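Local coordinates for protein putative alpha-N-acetylgalactosaminidase (Bacillus halodurans C-125, PDB 3CC1) that is probably an alpha-N-acetylgalactosaminidase, a glycoside hydrolase of the alpha-galactosidase family that removes terminal N-acetylgalactosamine units in alpha linkage, at residues R116-Q121 with E138-N143; P68-C73 with V123-P128; D184-S189 with E197-I202; Y77-P82 with P128-T133. One frame throughout, in Å; residues are numbered along the deposited sequence.

Contact 1 (R116-Q121 with E138-N143)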
loop_
_atom_site.group_PDB
_atom_site.type_symbol
_atom_site.label_atom_id
_atom_site.label_comp_id
_atom_site.label_asym_id
_atom_site.label_seq_id
_atom_site.Cartn_x
_atom_site.Cartn_y
_atom_site.Cartn_z
ATOM N N ARG A 116 -24.028 15.756 -16.016
ATOM C CA ARG A 116 -25.124 14.825 -15.913
ATOM C C ARG A 116 -26.332 15.499 -15.291
ATOM O O ARG A 116 -26.201 16.230 -14.307
ATOM C CB ARG A 116 -24.714 13.683 -14.997
ATOM C CG ARG A 116 -25.795 12.658 -14.723
ATOM C CD ARG A 116 -25.373 11.682 -13.613
ATOM N NE ARG A 116 -25.180 12.330 -12.324
ATOM C CZ ARG A 116 -26.104 12.388 -11.360
ATOM N NH1 ARG A 116 -27.295 11.869 -11.543
ATOM N NH2 ARG A 116 -25.848 12.993 -10.225
ATOM N N GLY A 117 -27.501 15.171 -15.836
ATOM C CA GLY A 117 -28.788 15.539 -15.231
ATOM C C GLY A 117 -29.539 16.666 -15.911
ATOM O O GLY A 117 -29.431 16.913 -17.125
ATOM N N ILE A 118 -30.309 17.358 -15.093
ATOM C CA ILE A 118 -31.187 18.402 -15.544
ATOM C C ILE A 118 -31.005 19.589 -14.583
ATOM O O ILE A 118 -30.820 19.396 -13.405
ATOM C CB ILE A 118 -32.670 17.910 -15.509
ATOM C CG1 ILE A 118 -33.614 18.957 -16.100
ATOM C CG2 ILE A 118 -33.104 17.522 -14.072
ATOM C CD1 ILE A 118 -35.040 18.436 -16.368
ATOM N N PRO A 119 -31.032 20.821 -15.088
ATOM C CA PRO A 119 -30.650 21.879 -14.175
ATOM C C PRO A 119 -31.611 22.030 -13.018
ATOM O O PRO A 119 -32.795 21.871 -13.169
ATOM C CB PRO A 119 -30.703 23.129 -15.071
ATOM C CG PRO A 119 -30.417 22.606 -16.444
ATOM C CD PRO A 119 -31.150 21.306 -16.490
ATOM N N ARG A 120 -31.085 22.369 -11.859
ATOM C CA ARG A 120 -31.952 22.600 -10.735
ATOM C C ARG A 120 -32.924 23.745 -11.045
ATOM O O ARG A 120 -34.028 23.809 -10.541
ATOM C CB ARG A 120 -31.096 22.957 -9.514
ATOM C CG ARG A 120 -30.197 21.824 -9.053
ATOM C CD ARG A 120 -29.727 22.134 -7.641
ATOM N NE ARG A 120 -28.706 21.198 -7.237
ATOM C CZ ARG A 120 -28.148 21.201 -6.032
ATOM N NH1 ARG A 120 -28.569 22.049 -5.117
ATOM N NH2 ARG A 120 -27.174 20.372 -5.751
ATOM N N GLN A 121 -32.438 24.675 -11.849
ATOM C CA GLN A 121 -33.186 25.840 -12.294
ATOM C C GLN A 121 -34.428 25.436 -13.121
ATOM O O GLN A 121 -35.486 26.069 -13.009
ATOM C CB GLN A 121 -32.268 26.729 -13.102
ATOM C CG GLN A 121 -32.900 28.050 -13.505
ATOM C CD GLN A 121 -31.859 28.976 -14.165
ATOM O OE1 GLN A 121 -30.849 29.298 -13.569
ATOM N NE2 GLN A 121 -32.125 29.394 -15.386
ATOM N N GLU A 138 -41.254 16.382 -12.766
ATOM C CA GLU A 138 -41.802 15.034 -12.875
ATOM C C GLU A 138 -40.766 14.000 -13.274
ATOM O O GLU A 138 -41.038 12.810 -13.223
ATOM C CB GLU A 138 -42.957 15.013 -13.864
ATOM C CG GLU A 138 -44.111 15.839 -13.372
ATOM C CD GLU A 138 -45.269 15.946 -14.375
ATOM O OE1 GLU A 138 -45.065 16.285 -15.551
ATOM O OE2 GLU A 138 -46.406 15.696 -13.953
ATOM N N ILE A 139 -39.590 14.470 -13.678
ATOM C CA ILE A 139 -38.534 13.585 -14.135
ATOM C C ILE A 139 -37.260 13.696 -13.302
ATOM O O ILE A 139 -36.417 12.832 -13.411
ATOM C CB ILE A 139 -38.219 13.730 -15.661
ATOM C CG1 ILE A 139 -37.555 15.081 -15.992
ATOM C CG2 ILE A 139 -39.484 13.498 -16.494
ATOM C CD1 ILE A 139 -36.710 15.089 -17.374
ATOM N N ALA A 140 -37.122 14.729 -12.472
ATOM C CA ALA A 140 -35.904 14.940 -11.695
ATOM C C ALA A 140 -35.854 14.006 -10.503
ATOM O O ALA A 140 -36.864 13.562 -9.952
ATOM C CB ALA A 140 -35.746 16.416 -11.224
ATOM N N HIS A 141 -34.644 13.664 -10.149
ATOM C CA HIS A 141 -34.372 12.869 -8.981
ATOM C C HIS A 141 -33.598 13.785 -8.041
ATOM O O HIS A 141 -32.394 13.860 -8.118
ATOM C CB HIS A 141 -33.514 11.696 -9.412
ATOM C CG HIS A 141 -33.514 10.572 -8.437
ATOM N ND1 HIS A 141 -32.633 9.514 -8.528
ATOM C CD2 HIS A 141 -34.272 10.353 -7.331
ATOM C CE1 HIS A 141 -32.849 8.689 -7.513
ATOM N NE2 HIS A 141 -33.835 9.175 -6.771
ATOM N N THR A 142 -34.313 14.526 -7.193
ATOM C CA THR A 142 -33.696 15.622 -6.455
ATOM C C THR A 142 -32.758 15.153 -5.330
ATOM O O THR A 142 -31.989 15.933 -4.788
ATOM C CB THR A 142 -34.748 16.618 -5.929
ATOM O OG1 THR A 142 -35.654 15.915 -5.105
ATOM C CG2 THR A 142 -35.501 17.272 -7.080
ATOM N N ASN A 143 -32.797 13.864 -5.023
ATOM C CA ASN A 143 -31.874 13.294 -4.043
ATOM C C ASN A 143 -30.576 12.845 -4.708
ATOM O O ASN A 143 -29.676 12.347 -4.043
ATOM C CB ASN A 143 -32.511 12.123 -3.276
ATOM C CG ASN A 143 -32.691 10.875 -4.124
ATOM O OD1 ASN A 143 -32.510 10.888 -5.349
ATOM N ND2 ASN A 143 -33.074 9.784 -3.472
#
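Ile-118 and Ala-140 mark the closest approach of the two backbones, with CA atoms 7.0 Å apart and no hydrogen bond from one segment to the other. Aliphatic side chains make the whole contact, and Ile-118 carries it, its CB directed at 138-143 and its two branches sent to different partners. The longer branch has CG1 anti to the backbone N (chi1 -175°) and continues extended, which brings CD1 to 3.9 Å from CD1 of Ile-139. At this methyl pair the two isoleucine chains cross at about a right angle. The short branch of Ile-118 serves Ala-140, with CG2 lying 4.0 Å from the alanine CB. Strand 118-119 and the short, weakly bonded strand near 140-141 form the two edges of a small three-stranded antiparallel sheet, in which 152-155 is the central strand and pairs with both, through backbone hydrogen bonds of Ile-118 with Tyr-153 and of His-141 with Gly-154. In Ile-139, CG1 sits between the backbone N and the carbonyl carbon (chi1 69°), and the extended end brings CD1 to Ile-118. Tyr-165 of helix 162-175 packs on both isoleucines, which are buried, while Val-123 of helix 120-125 touches Ile-118 and Ala-140.

Contact 2 (P68-C73 with V123-P128)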
loop_
_atom_site.group_PDB
_atom_site.type_symbol
_atom_site.label_atom_id
_atom_site.label_comp_id
_atom_site.label_asym_id
_atom_site.label_seq_id
_atom_site.Cartn_x
_atom_site.Cartn_y
_atom_site.Cartn_z
ATOM N N PRO A 68 -30.769 37.535 -12.105
ATOM C CA PRO A 68 -30.654 37.005 -10.751
ATOM C C PRO A 68 -31.788 36.045 -10.377
ATOM O O PRO A 68 -31.643 35.226 -9.464
ATOM C CB PRO A 68 -30.704 38.264 -9.876
ATOM C CG PRO A 68 -31.400 39.259 -10.709
ATOM C CD PRO A 68 -30.991 38.994 -12.105
ATOM N N PHE A 69 -32.873 36.099 -11.135
ATOM C CA PHE A 69 -34.038 35.254 -10.832
ATOM C C PHE A 69 -33.928 33.916 -11.535
ATOM O O PHE A 69 -34.701 33.003 -11.286
ATOM C CB PHE A 69 -35.318 35.948 -11.268
ATOM C CG PHE A 69 -35.573 37.217 -10.520
ATOM C CD1 PHE A 69 -35.631 37.198 -9.125
ATOM C CD2 PHE A 69 -35.691 38.428 -11.190
ATOM C CE1 PHE A 69 -35.831 38.391 -8.400
ATOM C CE2 PHE A 69 -35.903 39.627 -10.483
ATOM C CZ PHE A 69 -35.975 39.604 -9.089
ATOM N N ALA A 70 -32.970 33.823 -12.441
ATOM C CA ALA A 70 -32.730 32.593 -13.225
ATOM C C ALA A 70 -31.315 32.686 -13.785
ATOM O O ALA A 70 -31.140 33.064 -14.919
ATOM C CB ALA A 70 -33.710 32.503 -14.383
ATOM N N PRO A 71 -30.311 32.395 -12.967
ATOM C CA PRO A 71 -28.954 32.838 -13.304
ATOM C C PRO A 71 -28.230 32.044 -14.399
ATOM O O PRO A 71 -27.348 32.612 -15.079
ATOM C CB PRO A 71 -28.210 32.751 -11.971
ATOM C CG PRO A 71 -28.989 31.859 -11.143
ATOM C CD PRO A 71 -30.442 32.037 -11.549
ATOM N N LEU A 72 -28.589 30.777 -14.602
ATOM C CA LEU A 72 -28.008 30.007 -15.726
ATOM C C LEU A 72 -28.791 30.312 -17.007
ATOM O O LEU A 72 -30.032 30.484 -16.990
ATOM C CB LEU A 72 -27.989 28.495 -15.477
ATOM C CG LEU A 72 -27.293 27.965 -14.232
ATOM C CD1 LEU A 72 -27.255 26.394 -14.288
ATOM C CD2 LEU A 72 -25.938 28.547 -14.043
ATOM N N CYS A 73 -28.063 30.392 -18.115
ATOM C CA CYS A 73 -28.683 30.618 -19.413
ATOM C C CYS A 73 -29.345 29.328 -19.820
ATOM O O CYS A 73 -28.710 28.300 -19.861
ATOM C CB CYS A 73 -27.650 30.996 -20.459
ATOM S SG CYS A 73 -26.845 32.533 -20.073
ATOM N N VAL A 123 -35.917 22.577 -12.608
ATOM C CA VAL A 123 -36.806 21.925 -11.638
ATOM C C VAL A 123 -37.590 23.022 -10.917
ATOM O O VAL A 123 -38.803 22.953 -10.779
ATOM C CB VAL A 123 -36.030 20.969 -10.700
ATOM C CG1 VAL A 123 -36.932 20.487 -9.584
ATOM C CG2 VAL A 123 -35.433 19.777 -11.503
ATOM N N TYR A 124 -36.880 24.081 -10.511
ATOM C CA TYR A 124 -37.510 25.254 -9.877
ATOM C C TYR A 124 -38.617 25.816 -10.746
ATOM O O TYR A 124 -39.711 26.066 -10.277
ATOM C CB TYR A 124 -36.474 26.355 -9.645
ATOM C CG TYR A 124 -37.032 27.727 -9.280
ATOM C CD1 TYR A 124 -37.717 27.943 -8.092
ATOM C CD2 TYR A 124 -36.814 28.821 -10.109
ATOM C CE1 TYR A 124 -38.194 29.210 -7.767
ATOM C CE2 TYR A 124 -37.289 30.067 -9.800
ATOM C CZ TYR A 124 -37.967 30.262 -8.632
ATOM O OH TYR A 124 -38.425 31.533 -8.355
ATOM N N GLU A 125 -38.316 25.986 -12.023
ATOM C CA GLU A 125 -39.221 26.672 -12.938
ATOM C C GLU A 125 -40.272 25.696 -13.436
ATOM O O GLU A 125 -41.230 26.077 -14.072
ATOM C CB GLU A 125 -38.462 27.245 -14.138
ATOM C CG GLU A 125 -37.559 28.465 -13.816
ATOM C CD GLU A 125 -36.842 29.061 -15.056
ATOM O OE1 GLU A 125 -37.298 28.792 -16.187
ATOM O OE2 GLU A 125 -35.806 29.778 -14.924
ATOM N N ASN A 126 -40.074 24.428 -13.137
ATOM C CA ASN A 126 -40.901 23.352 -13.647
ATOM C C ASN A 126 -41.006 23.367 -15.166
ATOM O O ASN A 126 -42.080 23.226 -15.741
ATOM C CB ASN A 126 -42.293 23.373 -13.020
ATOM C CG ASN A 126 -42.999 22.029 -13.155
ATOM O OD1 ASN A 126 -42.367 20.980 -13.191
ATOM N ND2 ASN A 126 -44.309 22.066 -13.237
ATOM N N SER A 127 -39.853 23.494 -15.807
ATOM C CA SER A 127 -39.777 23.592 -17.260
ATOM C C SER A 127 -40.388 22.365 -17.936
ATOM O O SER A 127 -40.121 21.235 -17.539
ATOM C CB SER A 127 -38.322 23.732 -17.692
ATOM O OG SER A 127 -37.728 24.822 -17.026
ATOM N N PRO A 128 -41.213 22.589 -18.982
ATOM C CA PRO A 128 -41.687 21.467 -19.812
ATOM C C PRO A 128 -40.557 20.728 -20.528
ATOM O O PRO A 128 -39.572 21.316 -20.975
ATOM C CB PRO A 128 -42.624 22.147 -20.828
ATOM C CG PRO A 128 -42.114 23.553 -20.917
ATOM C CD PRO A 128 -41.675 23.891 -19.494
HETATM O O HOH W 1 -35.437 30.431 -12.335
#
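Ala-70 and Glu-125 meet where the loop 68-73 passes the C-terminal end of helix 120-125, a helix closed by a Schellman motif with Asn-126 at positive phi. The tight part of this small surface contact is a single approach, CB of Ala-70 lying 3.5 Å from OE2 of Glu-125. It is van der Waals contact, not a polar bond, and no direct hydrogen bond joins the segments. Glu-125 gets there with CG anti to its carbonyl carbon (chi1 -71°) and an extended chain beyond, which carries the carboxylate out from the helix towards the loop. On the loose side the ring of Tyr-124, modelled in two conformers, only grazes the loop, CE2 standing 4.2 Å from the carbonyl O of Phe-69 at an oblique angle. The same tyrosine meets Phe-69 of the second subunit edge to face, which places this exposed corner at a subunit interface. What links Phe-69 of this chain to Glu-125 is solvent. One water spans the gap and donates a hydrogen bond to each side, at 2.9 Å to O of Phe-69 and 2.7 Å to OE2 of Glu-125.

Contact 3 (D184-S189 with E197-I202). With SO4 (sulfate ion), chain C; IMD (imidazole), chain G.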
loop_
_atom_site.group_PDB
_atom_site.type_symbol
_atom_site.label_atom_id
_atom_site.label_comp_id
_atom_site.label_asym_id
_atom_site.label_seq_id
_atom_site.Cartn_x
_atom_site.Cartn_y
_atom_site.Cartn_z
ATOM N N ASP A 184 -19.629 14.874 -17.609
ATOM C CA ASP A 184 -19.038 14.888 -16.269
ATOM C C ASP A 184 -20.082 14.540 -15.190
ATOM O O ASP A 184 -21.309 14.577 -15.429
ATOM C CB ASP A 184 -18.369 16.250 -16.035
ATOM C CG ASP A 184 -17.151 16.494 -17.007
ATOM O OD1 ASP A 184 -16.360 15.545 -17.265
ATOM O OD2 ASP A 184 -16.945 17.613 -17.480
ATOM N N ASP A 185 -19.591 14.155 -14.014
ATOM C CA ASP A 185 -20.446 13.674 -12.900
ATOM C C ASP A 185 -21.243 12.433 -13.275
ATOM O O ASP A 185 -22.364 12.235 -12.821
ATOM C CB ASP A 185 -21.455 14.707 -12.445
ATOM C CG ASP A 185 -22.189 14.281 -11.150
ATOM O OD1 ASP A 185 -21.521 13.679 -10.281
ATOM O OD2 ASP A 185 -23.427 14.510 -11.016
ATOM N N ILE A 186 -20.637 11.602 -14.103
ATOM C CA ILE A 186 -21.289 10.428 -14.629
ATOM C C ILE A 186 -20.698 9.173 -14.015
ATOM O O ILE A 186 -21.357 8.143 -14.013
ATOM C CB ILE A 186 -21.240 10.412 -16.200
ATOM C CG1 ILE A 186 -22.354 9.515 -16.734
ATOM C CG2 ILE A 186 -19.833 10.028 -16.715
ATOM C CD1 ILE A 186 -23.807 9.957 -16.319
ATOM N N ALA A 187 -19.479 9.254 -13.486
ATOM C CA ALA A 187 -18.991 8.226 -12.583
ATOM C C ALA A 187 -19.656 8.452 -11.176
ATOM O O ALA A 187 -20.286 9.497 -10.908
ATOM C CB ALA A 187 -17.412 8.235 -12.502
ATOM N N ALA A 188 -19.542 7.473 -10.293
ATOM C CA ALA A 188 -19.990 7.641 -8.899
ATOM C C ALA A 188 -19.036 8.620 -8.185
ATOM O O ALA A 188 -17.839 8.385 -8.115
ATOM C CB ALA A 188 -20.027 6.294 -8.179
ATOM N N SER A 189 -19.575 9.725 -7.679
ATOM C CA SER A 189 -18.741 10.756 -7.003
ATOM C C SER A 189 -18.132 10.227 -5.703
ATOM O O SER A 189 -17.095 10.730 -5.217
ATOM C CB SER A 189 -19.567 12.014 -6.704
ATOM O OG SER A 189 -20.602 11.771 -5.750
ATOM N N GLU A 197 -28.158 3.411 -15.400
ATOM C CA GLU A 197 -29.389 3.569 -16.193
ATOM C C GLU A 197 -29.486 4.950 -16.852
ATOM O O GLU A 197 -30.015 5.078 -17.944
ATOM C CB GLU A 197 -30.631 3.291 -15.349
ATOM C CG GLU A 197 -30.776 1.824 -14.953
ATOM C CD GLU A 197 -30.800 0.887 -16.184
ATOM O OE1 GLU A 197 -31.410 1.242 -17.225
ATOM O OE2 GLU A 197 -30.194 -0.208 -16.118
ATOM N N GLU A 198 -28.953 5.967 -16.181
ATOM C CA GLU A 198 -28.917 7.313 -16.724
ATOM C C GLU A 198 -27.942 7.341 -17.909
ATOM O O GLU A 198 -28.222 7.957 -18.940
ATOM C CB GLU A 198 -28.529 8.336 -15.646
ATOM C CG GLU A 198 -28.891 9.744 -16.008
ATOM C CD GLU A 198 -28.825 10.774 -14.854
ATOM O OE1 GLU A 198 -28.389 10.454 -13.727
ATOM O OE2 GLU A 198 -29.215 11.939 -15.116
ATOM N N ILE A 199 -26.829 6.608 -17.788
ATOM C CA ILE A 199 -25.888 6.438 -18.923
ATOM C C ILE A 199 -26.551 5.818 -20.138
ATOM O O ILE A 199 -26.317 6.245 -21.254
ATOM C CB ILE A 199 -24.629 5.562 -18.555
ATOM C CG1 ILE A 199 -23.681 6.360 -17.623
ATOM C CG2 ILE A 199 -23.885 5.085 -19.843
ATOM C CD1 ILE A 199 -22.724 5.449 -16.864
ATOM N N LYS A 200 -27.357 4.798 -19.923
ATOM C CA LYS A 200 -28.022 4.132 -21.047
ATOM C C LYS A 200 -28.918 5.123 -21.806
ATOM O O LYS A 200 -28.967 5.105 -23.045
ATOM C CB LYS A 200 -28.811 2.909 -20.587
ATOM C CG LYS A 200 -27.974 1.782 -19.943
ATOM C CD LYS A 200 -28.889 0.575 -19.640
ATOM C CE LYS A 200 -28.233 -0.552 -18.831
ATOM N NZ LYS A 200 -29.080 -1.819 -18.901
HETATM N N MSE A 201 -29.587 6.017 -21.075
HETATM C CA MSE A 201 -30.442 7.032 -21.725
HETATM C C MSE A 201 -29.622 8.010 -22.567
HETATM O O MSE A 201 -30.033 8.374 -23.651
HETATM C CB MSE A 201 -31.244 7.832 -20.698
HETATM C CG MSE A 201 -32.345 7.022 -20.069
HETATM SE SE MSE A 201 -33.576 8.076 -18.990
HETATM C CE MSE A 201 -32.338 8.993 -17.828
ATOM N N ILE A 202 -28.475 8.442 -22.023
ATOM C CA ILE A 202 -27.598 9.379 -22.713
ATOM C C ILE A 202 -27.173 8.710 -24.013
ATOM O O ILE A 202 -27.184 9.301 -25.082
ATOM C CB ILE A 202 -26.404 9.830 -21.829
ATOM C CG1 ILE A 202 -26.941 10.724 -20.691
ATOM C CG2 ILE A 202 -25.324 10.532 -22.687
ATOM C CD1 ILE A 202 -26.019 10.892 -19.471
HETATM S S SO4 C . -16.743 12.145 -13.345
HETATM O O1 SO4 C . -17.218 11.691 -12.037
HETATM O O2 SO4 C . -16.910 13.611 -13.527
HETATM O O3 SO4 C . -17.623 11.496 -14.324
HETATM O O4 SO4 C . -15.357 11.777 -13.574
HETATM N N1 IMD G . -13.521 18.984 -13.780
HETATM C C2 IMD G . -14.555 18.616 -14.582
HETATM N N3 IMD G . -14.408 19.246 -15.777
HETATM C C4 IMD G . -13.301 20.008 -15.711
HETATM C C5 IMD G . -12.739 19.837 -14.461
#
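Ile-186 reaches from the loop after strand 180-184 to Ile-199 and Ile-202 on one flank of helix 196-208. From its CB the two branches part. CG2 turns to a bound sulfate, 3.6 Å from sulfate O3, while CG1, roughly anti to the backbone N (chi1 -158°), heads for the helix and packs closely against CG1 of Ile-199 at 3.5 Å. A bend at chi2 (60°) then lays CD1 3.8 Å from that same CG1 of Ile-199, and CD1 finally meets CD1 of Ile-202 tip to tip at 4.0 Å. Reducing Ile-186 to an alanine would probably open a gap between loop and helix, leaving CG1 of Ile-199 and CD1 of Ile-202 without the atoms they pack on. Behind it the backbone curls round the sulfate, probably from the crystallisation liquor. N of Asp-185 bonds sulfate O2 at 2.8 Å, while N of Ile-186 and N of Ala-187 share O3, the bond from Ala-187 being nearly straight at 174°. Arg-190 of the second subunit also holds this anion. Strand, loop and helix form a beta-alpha unit of the TIM barrel, the sulfate lying at the C-terminal end of the strand, where such barrels carry their active sites.

Contact 4 (Y77-P82 with P128-T133)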
loop_
_atom_site.group_PDB
_atom_site.type_symbol
_atom_site.label_atom_id
_atom_site.label_comp_id
_atom_site.label_asym_id
_atom_site.label_seq_id
_atom_site.Cartn_x
_atom_site.Cartn_y
_atom_site.Cartn_z
ATOM N N TYR A 77 -37.326 24.860 -22.240
ATOM C CA TYR A 77 -37.509 23.399 -22.082
ATOM C C TYR A 77 -36.434 22.819 -21.172
ATOM O O TYR A 77 -36.179 21.631 -21.173
ATOM C CB TYR A 77 -37.473 22.714 -23.446
ATOM C CG TYR A 77 -38.452 23.349 -24.395
ATOM C CD1 TYR A 77 -39.813 23.246 -24.180
ATOM C CD2 TYR A 77 -38.003 24.080 -25.491
ATOM C CE1 TYR A 77 -40.716 23.854 -25.026
ATOM C CE2 TYR A 77 -38.905 24.684 -26.359
ATOM C CZ TYR A 77 -40.256 24.567 -26.104
ATOM O OH TYR A 77 -41.121 25.145 -27.001
ATOM N N GLY A 78 -35.772 23.692 -20.427
ATOM C CA GLY A 78 -34.852 23.246 -19.397
ATOM C C GLY A 78 -33.493 22.841 -19.944
ATOM O O GLY A 78 -32.721 22.143 -19.278
ATOM N N ARG A 79 -33.192 23.323 -21.143
ATOM C CA ARG A 79 -31.897 23.105 -21.787
ATOM C C ARG A 79 -30.937 24.278 -21.671
ATOM O O ARG A 79 -31.202 25.392 -22.134
ATOM C CB ARG A 79 -32.109 22.761 -23.260
ATOM C CG ARG A 79 -33.124 21.634 -23.462
ATOM C CD ARG A 79 -33.202 21.168 -24.903
ATOM N NE ARG A 79 -33.717 22.222 -25.771
ATOM C CZ ARG A 79 -34.042 22.058 -27.047
ATOM N NH1 ARG A 79 -33.910 20.879 -27.633
ATOM N NH2 ARG A 79 -34.509 23.085 -27.735
ATOM N N LEU A 80 -29.766 23.993 -21.111
ATOM C CA LEU A 80 -28.763 24.999 -20.883
ATOM C C LEU A 80 -28.198 25.541 -22.226
ATOM O O LEU A 80 -28.085 24.822 -23.212
ATOM C CB LEU A 80 -27.661 24.472 -19.957
ATOM C CG LEU A 80 -28.034 24.097 -18.524
ATOM C CD1 LEU A 80 -26.909 23.269 -17.877
ATOM C CD2 LEU A 80 -28.342 25.387 -17.762
ATOM N N LEU A 81 -27.920 26.837 -22.214
ATOM C CA LEU A 81 -27.506 27.628 -23.387
ATOM C C LEU A 81 -26.224 28.396 -23.090
ATOM O O LEU A 81 -25.898 28.647 -21.932
ATOM C CB LEU A 81 -28.618 28.633 -23.773
ATOM C CG LEU A 81 -30.053 28.143 -24.011
ATOM C CD1 LEU A 81 -30.986 29.362 -24.302
ATOM C CD2 LEU A 81 -30.087 27.127 -25.121
ATOM N N PRO A 82 -25.463 28.749 -24.145
ATOM C CA PRO A 82 -24.242 29.546 -23.964
ATOM C C PRO A 82 -24.418 30.928 -23.297
ATOM O O PRO A 82 -25.307 31.680 -23.609
ATOM C CB PRO A 82 -23.676 29.665 -25.409
ATOM C CG PRO A 82 -24.369 28.611 -26.185
ATOM C CD PRO A 82 -25.708 28.416 -25.561
ATOM N N PRO A 128 -41.213 22.589 -18.982
ATOM C CA PRO A 128 -41.687 21.467 -19.812
ATOM C C PRO A 128 -40.557 20.728 -20.528
ATOM O O PRO A 128 -39.572 21.316 -20.975
ATOM C CB PRO A 128 -42.624 22.147 -20.828
ATOM C CG PRO A 128 -42.114 23.553 -20.917
ATOM C CD PRO A 128 -41.675 23.891 -19.494
ATOM N N VAL A 129 -40.714 19.421 -20.597
ATOM C CA VAL A 129 -39.808 18.580 -21.336
ATOM C C VAL A 129 -40.279 18.480 -22.784
ATOM O O VAL A 129 -41.384 18.040 -23.092
ATOM C CB VAL A 129 -39.639 17.181 -20.673
ATOM C CG1 VAL A 129 -38.758 16.276 -21.555
ATOM C CG2 VAL A 129 -39.072 17.316 -19.239
ATOM N N LEU A 130 -39.412 18.909 -23.679
ATOM C CA LEU A 130 -39.729 18.965 -25.102
ATOM C C LEU A 130 -39.995 17.571 -25.656
ATOM O O LEU A 130 -39.229 16.650 -25.440
ATOM C CB LEU A 130 -38.576 19.629 -25.856
ATOM C CG LEU A 130 -38.749 19.994 -27.312
ATOM C CD1 LEU A 130 -39.940 20.984 -27.518
ATOM C CD2 LEU A 130 -37.425 20.573 -27.799
ATOM N N GLY A 131 -41.108 17.406 -26.350
ATOM C CA GLY A 131 -41.423 16.108 -26.950
ATOM C C GLY A 131 -41.980 15.132 -25.944
ATOM O O GLY A 131 -42.023 13.897 -26.161
ATOM N N SER A 132 -42.420 15.667 -24.826
ATOM C CA SER A 132 -42.953 14.824 -23.786
ATOM C C SER A 132 -44.287 15.382 -23.361
ATOM O O SER A 132 -44.739 16.369 -23.891
ATOM C CB SER A 132 -41.994 14.822 -22.590
ATOM O OG SER A 132 -42.474 14.010 -21.560
ATOM N N THR A 133 -44.878 14.775 -22.356
ATOM C CA THR A 133 -46.028 15.346 -21.718
ATOM C C THR A 133 -45.694 15.694 -20.271
ATOM O O THR A 133 -46.566 15.891 -19.438
ATOM C CB THR A 133 -47.216 14.362 -21.783
ATOM O OG1 THR A 133 -46.917 13.191 -21.008
ATOM C CG2 THR A 133 -47.490 13.959 -23.255
HETATM O O HOH W 2 -36.516 19.421 -22.770
#
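Leu-130 lies against Tyr-77 in a CH-pi contact, its CD1 standing 3.8 Å from the ring centroid and only 8° off the ring normal. CG of Leu-130 is anti to the backbone N (chi1 -171°), and the fork beyond it sends CD2 the other way, over one face of the Arg-79 guanidinium, 3.5 Å from NH1. Further apolar contact comes from Pro-128, whose CG touches CD1 of Tyr-77 at 4.0 Å. A serine in place of Tyr-77 would probably leave CD1 of Leu-130 without a ring face to rest on and remove the apolar partner of Pro-128 CG. The polar contacts are backbone ones. O of Pro-128 sits in the plane of the tyrosine ring at its edge and takes a CA-H...O contact from CA of Tyr-77 at 3.1 Å. A water receives N-H of Leu-130 and donates to O of Tyr-77 at 2.7 Å. Leu-130 is the second residue of a type II turn, Val-129 to Ser-132, with Gly-131 third. Arg-79 forms a salt bridge through NE with Asp-75 and gives NH1 to O of Ser-168, and with Val-129 packing on Ser-164 and Tyr-165, both loops settle on helix 162-175.

In the fold
From the N terminus, the long loop between strand 49-52 and helix 97-105 supplies the first halves of contacts 2 and 4, whose partners follow some fifty residues later. Contact 2 closes on 123-128 and contact 4 on 128-133, sharing Pro-128; the two cross, and contact 1, opening at 116-121 and closing at 138-143, crosses both. The three touch one another, Gln-121 bonding to O of Leu-72 and Cys-73 O to N of Leu-81, and bind the long loop, helix 120-125 and the small sheet together. Contact 3 follows in series within the barrel, joined to contact 1 by salt bridges from Arg-116 to Asp-185 and Glu-198.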